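Local coordinates for protein chitin deacetylase 1 (Bombyx mori, PDB 5ZNT) that removes acetyl groups from the N-acetyl-D-glucosamine units of chitin, giving chitosan and acetate, by a zinc-dependent hydrolysis carried out in the carbohydrate esterase family 4 domain within this chain, at residues D46-N51 with Y76-K81; S342-S347 with T354-T359; K348-E353 with Y367-D372. One frame throughout, in Å; residues are numbered along the deposited sequence.

Interaction 1 lies at the zinc site, where the loop after one parallel strand meets the end of its neighbour. In the C-terminal part of the chain, interaction 2 pairs the strands of a beta hairpin, and interaction 3 packs the loop joining them against segment 367-372, after the second strand. Their centres are about 11 Å apart, and interaction 1 is about 14 Å from the former and 17 Å from the latter. Lys81 CE lies 3.8 Å from Ile355 CD1, its NZ forms a salt bridge with Glu353, and His80 NE2 probably bonds to Pro368 O. The Trp369 side chain is about 7 Å from that of the zinc ligand His105. Interactions 1 and 2 also both touch the glycan.

Interaction 1 (D46-N51 with Y76-K81); sequences DAINNN and YFVSHK. With ZN (zinc ion), chain C; NAG (2-acetamido-2-deoxy-beta-D-glucopyranose), chain B.
Asp46 meets Ser79 where the loop leaving strand 38-45 passes the end of the neighbouring parallel strand 75-78. The polar link between the backbones is a single weak hydrogen bond, Asp46 N to Phe77 O at 2.9 Å, bent to 129° at the hydrogen. Ser79 adds close packing: its OG, set between its own backbone N and carbonyl carbon by a chi1 of 58°, sits 3.3 Å from Asp46 CA, and a residue this small lets the two chains approach.

The apolar part is carried by Ile48. Its CD1, extended by an anti chi2, reaches Tyr76 CD2 at 3.6 Å and also Val78 CG2, and the Ile48 side chain crosses both of theirs at about a right angle. A branched aliphatic chain suits this buried place, where Ala87 and Val88 of helix 85-93 also touch it. Ala47 needs only its methyl, which rests 3.6 Å from Lys81 O.

Coordination is the work of Asp46. Its OD1 binds the zinc at 2.1 Å, while OD2 accepts a 2.8 Å hydrogen bond from water 1, itself a zinc ligand. Waters 2 and 3, with His101 and His105, complete six ligands. Farther along the loop, Asn49 OD1 takes the N-H of Asn51 at 2.8 Å in an Asx turn, and Asn50 ND2 comes 3.0 Å from O7 of a glycan sugar.

Asp46 is the second aspartate of the Thr-Phe-Asp-Asp sequence typical of this esterase family, which supplies the aspartate of the Asp-His-His zinc site. With one oxygen on the metal and the other gripping a metal-bound water, its carboxylate is fixed in rotation, and the zinc is likely to polarise that water.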
loop_
_atom_site.group_PDB
_atom_site.type_symbol
_atom_site.label_atom_id
_atom_site.label_comp_id
_atom_site.label_asym_id
_atom_site.label_seq_id
_atom_site.Cartn_x
_atom_site.Cartn_y
_atom_site.Cartn_z
ATOM N N ASP A 46 7.233 5.555 2.477
ATOM C CA ASP A 46 8.247 6.579 2.429
ATOM C C ASP A 46 9.473 6.080 1.682
ATOM O O ASP A 46 9.422 5.077 1.127
ATOM C CB ASP A 46 8.805 7.027 3.817
ATOM C CG ASP A 46 7.746 7.439 4.862
ATOM O OD1 ASP A 46 6.613 7.627 4.485
ATOM O OD2 ASP A 46 8.169 7.559 6.047
ATOM N N ALA A 47 10.521 6.860 1.647
ATOM C CA ALA A 47 11.606 6.736 0.690
ATOM C C ALA A 47 12.225 5.354 0.541
ATOM O O ALA A 47 12.253 4.623 1.441
ATOM C CB ALA A 47 12.671 7.791 0.935
ATOM N N ILE A 48 12.718 5.060 -0.638
ATOM C CA ILE A 48 13.459 3.860 -0.852
ATOM C C ILE A 48 14.877 4.358 -1.139
ATOM O O ILE A 48 15.082 5.030 -2.078
ATOM C CB ILE A 48 12.958 3.028 -2.028
ATOM C CG1 ILE A 48 11.570 2.513 -1.753
ATOM C CG2 ILE A 48 13.933 1.926 -2.303
ATOM C CD1 ILE A 48 11.051 1.634 -2.810
ATOM N N ASN A 49 15.840 3.994 -0.328
ATOM C CA ASN A 49 17.214 4.465 -0.531
ATOM C C ASN A 49 18.135 3.590 0.304
ATOM O O ASN A 49 17.715 2.559 0.844
ATOM C CB ASN A 49 17.357 5.966 -0.195
ATOM C CG ASN A 49 16.959 6.302 1.236
ATOM O OD1 ASN A 49 17.085 5.487 2.135
ATOM N ND2 ASN A 49 16.509 7.534 1.454
ATOM N N ASN A 50 19.399 4.010 0.447
ATOM C CA ASN A 50 20.335 3.127 1.121
ATOM C C ASN A 50 20.048 3.007 2.619
ATOM O O ASN A 50 20.691 2.195 3.291
ATOM C CB ASN A 50 21.782 3.588 0.864
ATOM C CG ASN A 50 22.368 2.990 -0.418
ATOM O OD1 ASN A 50 21.822 2.027 -0.970
ATOM N ND2 ASN A 50 23.488 3.544 -0.886
ATOM N N ASN A 51 19.100 3.770 3.168
ATOM C CA ASN A 51 18.673 3.479 4.532
ATOM C C ASN A 51 17.970 2.124 4.643
ATOM O O ASN A 51 17.913 1.568 5.746
ATOM C CB ASN A 51 17.710 4.544 5.080
ATOM C CG ASN A 51 18.318 5.964 5.134
ATOM O OD1 ASN A 51 19.485 6.183 4.840
ATOM N ND2 ASN A 51 17.482 6.930 5.471
ATOM N N TYR A 76 5.048 -0.733 -2.224
ATOM C CA TYR A 76 5.842 0.368 -1.689
ATOM C C TYR A 76 5.117 1.669 -1.993
ATOM O O TYR A 76 4.899 1.994 -3.165
ATOM C CB TYR A 76 7.240 0.398 -2.307
ATOM C CG TYR A 76 8.084 -0.775 -1.868
ATOM C CD1 TYR A 76 7.924 -2.025 -2.453
ATOM C CD2 TYR A 76 9.019 -0.639 -0.849
ATOM C CE1 TYR A 76 8.678 -3.117 -2.039
ATOM C CE2 TYR A 76 9.800 -1.724 -0.439
ATOM C CZ TYR A 76 9.631 -2.948 -1.051
ATOM O OH TYR A 76 10.385 -4.008 -0.646
ATOM N N PHE A 77 4.695 2.373 -0.945
ATOM C CA PHE A 77 4.112 3.705 -1.106
ATOM C C PHE A 77 5.257 4.704 -0.985
ATOM O O PHE A 77 5.725 5.006 0.115
ATOM C CB PHE A 77 3.011 3.949 -0.072
ATOM C CG PHE A 77 1.772 3.130 -0.331
ATOM C CD1 PHE A 77 0.837 3.543 -1.272
ATOM C CD2 PHE A 77 1.570 1.934 0.338
ATOM C CE1 PHE A 77 -0.293 2.769 -1.530
ATOM C CE2 PHE A 77 0.442 1.170 0.088
ATOM C CZ PHE A 77 -0.477 1.583 -0.842
ATOM N N VAL A 78 5.706 5.219 -2.121
ATOM C CA VAL A 78 7.001 5.892 -2.217
ATOM C C VAL A 78 6.780 7.386 -2.163
ATOM O O VAL A 78 5.954 7.919 -2.911
ATOM C CB VAL A 78 7.730 5.487 -3.513
ATOM C CG1 VAL A 78 9.086 6.231 -3.619
ATOM C CG2 VAL A 78 7.956 3.949 -3.519
ATOM N N SER A 79 7.517 8.066 -1.280
ATOM C CA SER A 79 7.582 9.520 -1.260
ATOM C C SER A 79 8.886 9.967 -1.923
ATOM O O SER A 79 9.864 9.222 -1.952
ATOM C CB SER A 79 7.503 10.055 0.186
ATOM O OG SER A 79 8.560 9.507 0.987
ATOM N N HIS A 80 8.903 11.214 -2.426
ATOM C CA HIS A 80 9.965 11.647 -3.343
ATOM C C HIS A 80 11.286 11.916 -2.630
ATOM O O HIS A 80 12.339 11.454 -3.076
ATOM C CB HIS A 80 9.505 12.897 -4.102
ATOM C CG HIS A 80 10.559 13.527 -4.974
ATOM N ND1 HIS A 80 11.349 12.804 -5.849
ATOM C CD2 HIS A 80 10.932 14.822 -5.114
ATOM C CE1 HIS A 80 12.158 13.632 -6.496
ATOM N NE2 HIS A 80 11.923 14.863 -6.070
ATOM N N LYS A 81 11.276 12.704 -1.544
ATOM C CA LYS A 81 12.540 13.273 -1.088
ATOM C C LYS A 81 13.475 12.175 -0.610
ATOM O O LYS A 81 13.089 11.309 0.186
ATOM C CB LYS A 81 12.314 14.314 0.027
ATOM C CG LYS A 81 13.440 15.353 0.135
ATOM C CD LYS A 81 13.161 16.334 1.323
ATOM C CE LYS A 81 14.134 17.493 1.324
ATOM N NZ LYS A 81 13.787 18.532 2.376
HETATM ZN ZN ZN C . 4.802 8.476 5.226
HETATM C C1 NAG B . 20.732 3.473 -5.546
HETATM C C2 NAG B . 22.039 3.189 -4.834
HETATM C C3 NAG B . 22.923 2.316 -5.725
HETATM C C4 NAG B . 22.163 1.078 -6.199
HETATM C C5 NAG B . 20.788 1.459 -6.741
HETATM C C6 NAG B . 19.909 0.266 -7.040
HETATM C C7 NAG B . 22.426 5.143 -3.381
HETATM C C8 NAG B . 23.326 6.313 -3.116
HETATM N N2 NAG B . 22.744 4.397 -4.442
HETATM O O3 NAG B . 24.080 1.968 -4.977
HETATM O O4 NAG B . 22.774 0.519 -7.355
HETATM O O5 NAG B . 20.084 2.274 -5.800
HETATM O O6 NAG B . 19.805 -0.582 -5.905
HETATM O O7 NAG B . 21.431 4.902 -2.679
HETATM O O HOH W 1 5.793 8.550 7.133
HETATM O O HOH W 2 3.678 6.682 6.113
HETATM O O HOH W 3 2.828 8.910 6.332
#

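Interaction 2 (S342-S347 with T354-T359); sequences SCKLTS and TINLQT. With NAG (2-acetamido-2-deoxy-beta-D-glucopyranose), chain B.
Lys344 and Asn356 face each other from adjacent antiparallel strands, a non-hydrogen-bonded pair whose side chains cross obliquely. The lysine chain bends at chi3 and again at chi4, and NZ donates to Asn356 OD1 at 3.2 Å. NZ lies in the amide plane, on a lone pair of the oxygen. Lys344 is exposed and Asn356 partly so, and polar groups therefore suit this side of the ribbon. Replacing Asn356 with a leucine would probably leave the Lys344 ammonium without its carbonyl mate and free to swing away.

Ser342 and Gln358 continue the same side. Gln358 NE2 lies 3.5 Å from C8, the acetyl methyl of a glycan sugar, a packing contact.

On the other side stand Cys343, Leu345, Ile355 and Leu357. Leu345 leans diagonally across, its CD1 meeting Leu357 CB at 4.0 Å, and Tyr367 packs on both Leu345 and Ile355. Cys343 SG passes 4.0 Å from Thr359 CG2 and is joined by a disulfide to Cys363, so the buried side also has a covalent tie to the segment after the hairpin.

The backbones beneath are joined by two reciprocal pairs: Cys343 N to Leu357 O (2.8 Å) with Leu357 N to Cys343 O (2.7 Å), and Leu345 N to Ile355 O with Ile355 N to Leu345 O. Alternating polar and apolar side chains on a two-stranded antiparallel ribbon, with a 150° angle between strand directions, mark a twisted beta hairpin with one face buried.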
loop_
_atom_site.group_PDB
_atom_site.type_symbol
_atom_site.label_atom_id
_atom_site.label_comp_id
_atom_site.label_asym_id
_atom_site.label_seq_id
_atom_site.Cartn_x
_atom_site.Cartn_y
_atom_site.Cartn_z
ATOM N N SER A 342 24.408 9.465 -10.156
ATOM C CA SER A 342 24.146 10.114 -8.879
ATOM C C SER A 342 24.036 11.618 -9.135
ATOM O O SER A 342 25.045 12.302 -9.298
ATOM C CB SER A 342 25.251 9.801 -7.874
ATOM O OG SER A 342 24.949 10.412 -6.627
ATOM N N CYS A 343 22.810 12.142 -9.159
ATOM C CA CYS A 343 22.572 13.532 -9.536
ATOM C C CYS A 343 22.456 14.410 -8.296
ATOM O O CYS A 343 21.565 14.199 -7.469
ATOM C CB CYS A 343 21.301 13.633 -10.391
ATOM S SG CYS A 343 21.268 12.451 -11.736
ATOM N N LYS A 344 23.329 15.383 -8.158
ATOM C CA LYS A 344 23.297 16.336 -7.070
ATOM C C LYS A 344 22.465 17.527 -7.555
ATOM O O LYS A 344 22.897 18.228 -8.349
ATOM C CB LYS A 344 24.680 16.723 -6.591
ATOM C CG LYS A 344 24.613 17.757 -5.490
ATOM C CD LYS A 344 25.897 18.111 -4.693
ATOM C CE LYS A 344 26.628 16.932 -4.112
ATOM N NZ LYS A 344 26.047 16.342 -2.895
ATOM N N LEU A 345 21.275 17.732 -7.024
ATOM C CA LEU A 345 20.353 18.669 -7.627
ATOM C C LEU A 345 19.885 19.691 -6.615
ATOM O O LEU A 345 19.835 19.430 -5.405
ATOM C CB LEU A 345 19.154 17.919 -8.237
ATOM C CG LEU A 345 19.488 16.837 -9.266
ATOM C CD1 LEU A 345 18.237 15.942 -9.531
ATOM C CD2 LEU A 345 19.973 17.476 -10.560
ATOM N N THR A 346 19.544 20.865 -7.132
ATOM C CA THR A 346 18.922 21.922 -6.364
ATOM C C THR A 346 17.661 22.370 -7.087
ATOM O O THR A 346 17.464 22.104 -8.276
ATOM C CB THR A 346 19.878 23.116 -6.164
ATOM O OG1 THR A 346 20.255 23.675 -7.442
ATOM C CG2 THR A 346 21.152 22.674 -5.378
ATOM N N SER A 347 16.835 23.111 -6.375
ATOM C CA SER A 347 15.644 23.704 -6.948
ATOM C C SER A 347 15.236 24.849 -6.057
ATOM O O SER A 347 15.301 24.732 -4.828
ATOM C CB SER A 347 14.478 22.718 -7.043
ATOM O OG SER A 347 13.280 23.442 -7.288
ATOM N N THR A 354 20.704 20.646 -1.199
ATOM C CA THR A 354 21.164 19.890 -2.343
ATOM C C THR A 354 20.752 18.447 -2.103
ATOM O O THR A 354 21.065 17.883 -1.047
ATOM C CB THR A 354 22.685 20.010 -2.498
ATOM O OG1 THR A 354 23.019 21.333 -2.946
ATOM C CG2 THR A 354 23.210 18.998 -3.485
ATOM N N ILE A 355 20.043 17.844 -3.059
ATOM C CA ILE A 355 19.507 16.501 -2.853
ATOM C C ILE A 355 20.042 15.588 -3.935
ATOM O O ILE A 355 19.978 15.920 -5.125
ATOM C CB ILE A 355 17.971 16.500 -2.806
ATOM C CG1 ILE A 355 17.542 17.317 -1.590
ATOM C CG2 ILE A 355 17.447 15.043 -2.651
ATOM C CD1 ILE A 355 16.317 18.094 -1.764
ATOM N N ASN A 356 20.625 14.467 -3.515
ATOM C CA ASN A 356 21.133 13.467 -4.436
ATOM C C ASN A 356 19.984 12.601 -4.926
ATOM O O ASN A 356 19.222 12.048 -4.123
ATOM C CB ASN A 356 22.179 12.574 -3.761
ATOM C CG ASN A 356 23.480 13.293 -3.505
ATOM O OD1 ASN A 356 23.701 14.404 -3.997
ATOM N ND2 ASN A 356 24.352 12.665 -2.733
ATOM N N LEU A 357 19.879 12.457 -6.236
ATOM C CA LEU A 357 18.864 11.621 -6.845
ATOM C C LEU A 357 19.587 10.623 -7.725
ATOM O O LEU A 357 20.308 11.022 -8.649
ATOM C CB LEU A 357 17.881 12.467 -7.657
ATOM C CG LEU A 357 16.630 11.753 -8.158
ATOM C CD1 LEU A 357 15.497 12.783 -8.300
ATOM C CD2 LEU A 357 16.889 11.078 -9.499
ATOM N N GLN A 358 19.417 9.338 -7.444
ATOM C CA GLN A 358 20.047 8.311 -8.260
ATOM C C GLN A 358 19.033 7.774 -9.270
ATOM O O GLN A 358 17.861 7.556 -8.937
ATOM C CB GLN A 358 20.612 7.187 -7.386
ATOM C CG GLN A 358 21.570 7.649 -6.288
ATOM C CD GLN A 358 20.819 8.251 -5.097
ATOM O OE1 GLN A 358 19.620 8.005 -4.920
ATOM N NE2 GLN A 358 21.512 9.064 -4.297
ATOM N N THR A 359 19.481 7.601 -10.514
ATOM C CA THR A 359 18.623 7.176 -11.611
ATOM C C THR A 359 19.500 6.610 -12.723
ATOM O O THR A 359 20.650 7.029 -12.896
ATOM C CB THR A 359 17.776 8.342 -12.143
ATOM O OG1 THR A 359 16.996 7.918 -13.265
ATOM C CG2 THR A 359 18.666 9.513 -12.591
HETATM C C1 NAG B . 20.732 3.473 -5.546
HETATM C C2 NAG B . 22.039 3.189 -4.834
HETATM C C3 NAG B . 22.923 2.316 -5.725
HETATM C C4 NAG B . 22.163 1.078 -6.199
HETATM C C5 NAG B . 20.788 1.459 -6.741
HETATM C C6 NAG B . 19.909 0.266 -7.040
HETATM C C7 NAG B . 22.426 5.143 -3.381
HETATM C C8 NAG B . 23.326 6.313 -3.116
HETATM N N2 NAG B . 22.744 4.397 -4.442
HETATM O O3 NAG B . 24.080 1.968 -4.977
HETATM O O4 NAG B . 22.774 0.519 -7.355
HETATM O O5 NAG B . 20.084 2.274 -5.800
HETATM O O6 NAG B . 19.805 -0.582 -5.905
HETATM O O7 NAG B . 21.431 4.902 -2.679
#

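Interaction 3 (K348-E353 with Y367-D372); sequences KEVPGE and YPWLND
Glu349 meets the Trp369-Asp372 segment because its CG stands anti to the carbonyl carbon (chi1 -58°) and CD continues in extended form, carrying the carboxylate to a type I beta turn. Trp369 CG is anti to its own backbone N, and the indole lies against Glu349 and Val350. The turn runs from Trp369 to Asp372, closed by Asp372 N to Trp369 O at 3.0 Å, and Glu349 binds it through its carboxylate: Asn371 N donates to OE1 at 2.8 Å, nearly straight at 166°, on the syn side. Asparagine is common at this third turn position; its OD1 has a partner of its own in Lys122.

OE1 also lies at the indole edge, 3.4 Å from Trp369 CD1, with the carboxylate and ring planes almost perpendicular at 87°. Val350 takes the face instead. Its CG2 sits 3.6 Å from the centroid of the six-membered ring, a CH-pi contact, and 4.1 Å from Tyr367 CD2, near the edge of that ring. The compact branched side chain thus fills the angle between two aromatics.

Val350 also opens a type II turn to Glu353, in which Gly352 adopts a backbone conformation that calls for glycine. Through Glu349 and Val350 the loop between the strands packs on the segment that follows the second strand, where water 4 donates to both Glu349 OE2 (2.8 Å) and Tyr367 O (2.7 Å).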
loop_
_atom_site.group_PDB
_atom_site.type_symbol
_atom_site.label_atom_id
_atom_site.label_comp_id
_atom_site.label_asym_id
_atom_site.label_seq_id
_atom_site.Cartn_x
_atom_site.Cartn_y
_atom_site.Cartn_z
ATOM N N LYS A 348 14.774 25.930 -6.673
ATOM C CA LYS A 348 14.273 27.028 -5.869
ATOM C C LYS A 348 13.035 26.625 -5.088
ATOM O O LYS A 348 12.652 27.334 -4.158
ATOM C CB LYS A 348 13.979 28.246 -6.746
ATOM C CG LYS A 348 12.881 28.004 -7.779
ATOM C CD LYS A 348 12.649 29.247 -8.646
ATOM C CE LYS A 348 11.703 28.933 -9.798
ATOM N NZ LYS A 348 11.455 30.156 -10.634
ATOM N N GLU A 349 12.413 25.489 -5.418
ATOM C CA GLU A 349 11.275 25.035 -4.618
ATOM C C GLU A 349 11.705 24.412 -3.301
ATOM O O GLU A 349 10.864 24.241 -2.416
ATOM C CB GLU A 349 10.437 24.011 -5.390
ATOM C CG GLU A 349 9.873 24.513 -6.734
ATOM C CD GLU A 349 8.949 23.484 -7.369
ATOM O OE1 GLU A 349 7.894 23.197 -6.772
ATOM O OE2 GLU A 349 9.285 22.939 -8.444
ATOM N N VAL A 350 12.965 24.005 -3.187
ATOM C CA VAL A 350 13.526 23.389 -1.987
ATOM C C VAL A 350 14.752 24.224 -1.610
ATOM O O VAL A 350 15.896 23.756 -1.718
ATOM C CB VAL A 350 13.877 21.912 -2.231
ATOM C CG1 VAL A 350 14.315 21.245 -0.942
ATOM C CG2 VAL A 350 12.672 21.161 -2.809
ATOM N N PRO A 351 14.553 25.464 -1.196
ATOM C CA PRO A 351 15.683 26.405 -1.112
ATOM C C PRO A 351 16.749 25.945 -0.119
ATOM O O PRO A 351 16.443 25.466 0.967
ATOM C CB PRO A 351 15.016 27.718 -0.680
ATOM C CG PRO A 351 13.702 27.311 -0.057
ATOM C CD PRO A 351 13.270 26.074 -0.811
ATOM N N GLY A 352 18.005 26.033 -0.533
ATOM C CA GLY A 352 19.136 25.733 0.340
ATOM C C GLY A 352 19.673 24.321 0.210
ATOM O O GLY A 352 20.890 24.107 0.172
ATOM N N GLU A 353 18.778 23.352 0.091
ATOM C CA GLU A 353 19.179 21.960 0.084
ATOM C C GLU A 353 19.753 21.562 -1.254
ATOM O O GLU A 353 19.341 22.054 -2.311
ATOM C CB GLU A 353 17.991 21.062 0.385
ATOM C CG GLU A 353 17.244 21.448 1.635
ATOM C CD GLU A 353 16.334 20.330 2.061
ATOM O OE1 GLU A 353 16.861 19.233 2.396
ATOM O OE2 GLU A 353 15.109 20.549 2.004
ATOM N N TYR A 367 16.101 19.910 -9.635
ATOM C CA TYR A 367 15.560 18.892 -8.724
ATOM C C TYR A 367 14.030 18.805 -8.849
ATOM O O TYR A 367 13.345 19.809 -8.614
ATOM C CB TYR A 367 15.939 19.213 -7.286
ATOM C CG TYR A 367 15.424 18.196 -6.316
ATOM C CD1 TYR A 367 15.821 16.865 -6.406
ATOM C CD2 TYR A 367 14.560 18.564 -5.308
ATOM C CE1 TYR A 367 15.354 15.921 -5.515
ATOM C CE2 TYR A 367 14.100 17.629 -4.395
ATOM C CZ TYR A 367 14.490 16.323 -4.516
ATOM O OH TYR A 367 14.002 15.408 -3.620
ATOM N N PRO A 368 13.456 17.662 -9.228
ATOM C CA PRO A 368 11.988 17.577 -9.369
ATOM C C PRO A 368 11.277 17.955 -8.079
ATOM O O PRO A 368 11.719 17.594 -6.984
ATOM C CB PRO A 368 11.743 16.105 -9.720
ATOM C CG PRO A 368 13.073 15.662 -10.364
ATOM C CD PRO A 368 14.138 16.410 -9.598
ATOM N N TRP A 369 10.176 18.693 -8.216
ATOM C CA TRP A 369 9.320 19.028 -7.080
ATOM C C TRP A 369 7.925 19.352 -7.604
ATOM O O TRP A 369 7.606 19.107 -8.776
ATOM C CB TRP A 369 9.927 20.180 -6.253
ATOM C CG TRP A 369 9.478 20.222 -4.760
ATOM C CD1 TRP A 369 8.623 21.132 -4.171
ATOM C CD2 TRP A 369 9.878 19.319 -3.715
ATOM N NE1 TRP A 369 8.476 20.845 -2.821
ATOM C CE2 TRP A 369 9.246 19.755 -2.514
ATOM C CE3 TRP A 369 10.711 18.191 -3.675
ATOM C CZ2 TRP A 369 9.399 19.084 -1.299
ATOM C CZ3 TRP A 369 10.886 17.527 -2.453
ATOM C CH2 TRP A 369 10.229 17.984 -1.277
ATOM N N LEU A 370 7.084 19.908 -6.729
ATOM C CA LEU A 370 5.660 20.116 -7.031
ATOM C C LEU A 370 5.435 20.827 -8.361
ATOM O O LEU A 370 4.579 20.423 -9.157
ATOM C CB LEU A 370 5.007 20.949 -5.921
ATOM C CG LEU A 370 4.611 20.281 -4.610
ATOM C CD1 LEU A 370 4.139 21.380 -3.639
ATOM C CD2 LEU A 370 3.512 19.269 -4.875
ATOM N N ASN A 371 6.124 21.938 -8.588
ATOM C CA ASN A 371 5.860 22.719 -9.795
ATOM C C ASN A 371 6.679 22.255 -10.998
ATOM O O ASN A 371 6.495 22.787 -12.088
ATOM C CB ASN A 371 6.131 24.199 -9.549
ATOM C CG ASN A 371 5.133 24.820 -8.577
ATOM O OD1 ASN A 371 4.018 24.321 -8.422
ATOM N ND2 ASN A 371 5.527 25.904 -7.928
ATOM N N ASP A 372 7.577 21.290 -10.829
ATOM C CA ASP A 372 8.403 20.794 -11.930
ATOM C C ASP A 372 8.742 19.333 -11.660
ATOM O O ASP A 372 9.882 18.982 -11.329
ATOM C CB ASP A 372 9.663 21.645 -12.084
ATOM C CG ASP A 372 10.475 21.277 -13.299
ATOM O OD1 ASP A 372 9.984 20.491 -14.145
ATOM O OD2 ASP A 372 11.621 21.735 -13.389
HETATM O O HOH W 4 11.837 22.041 -8.942
#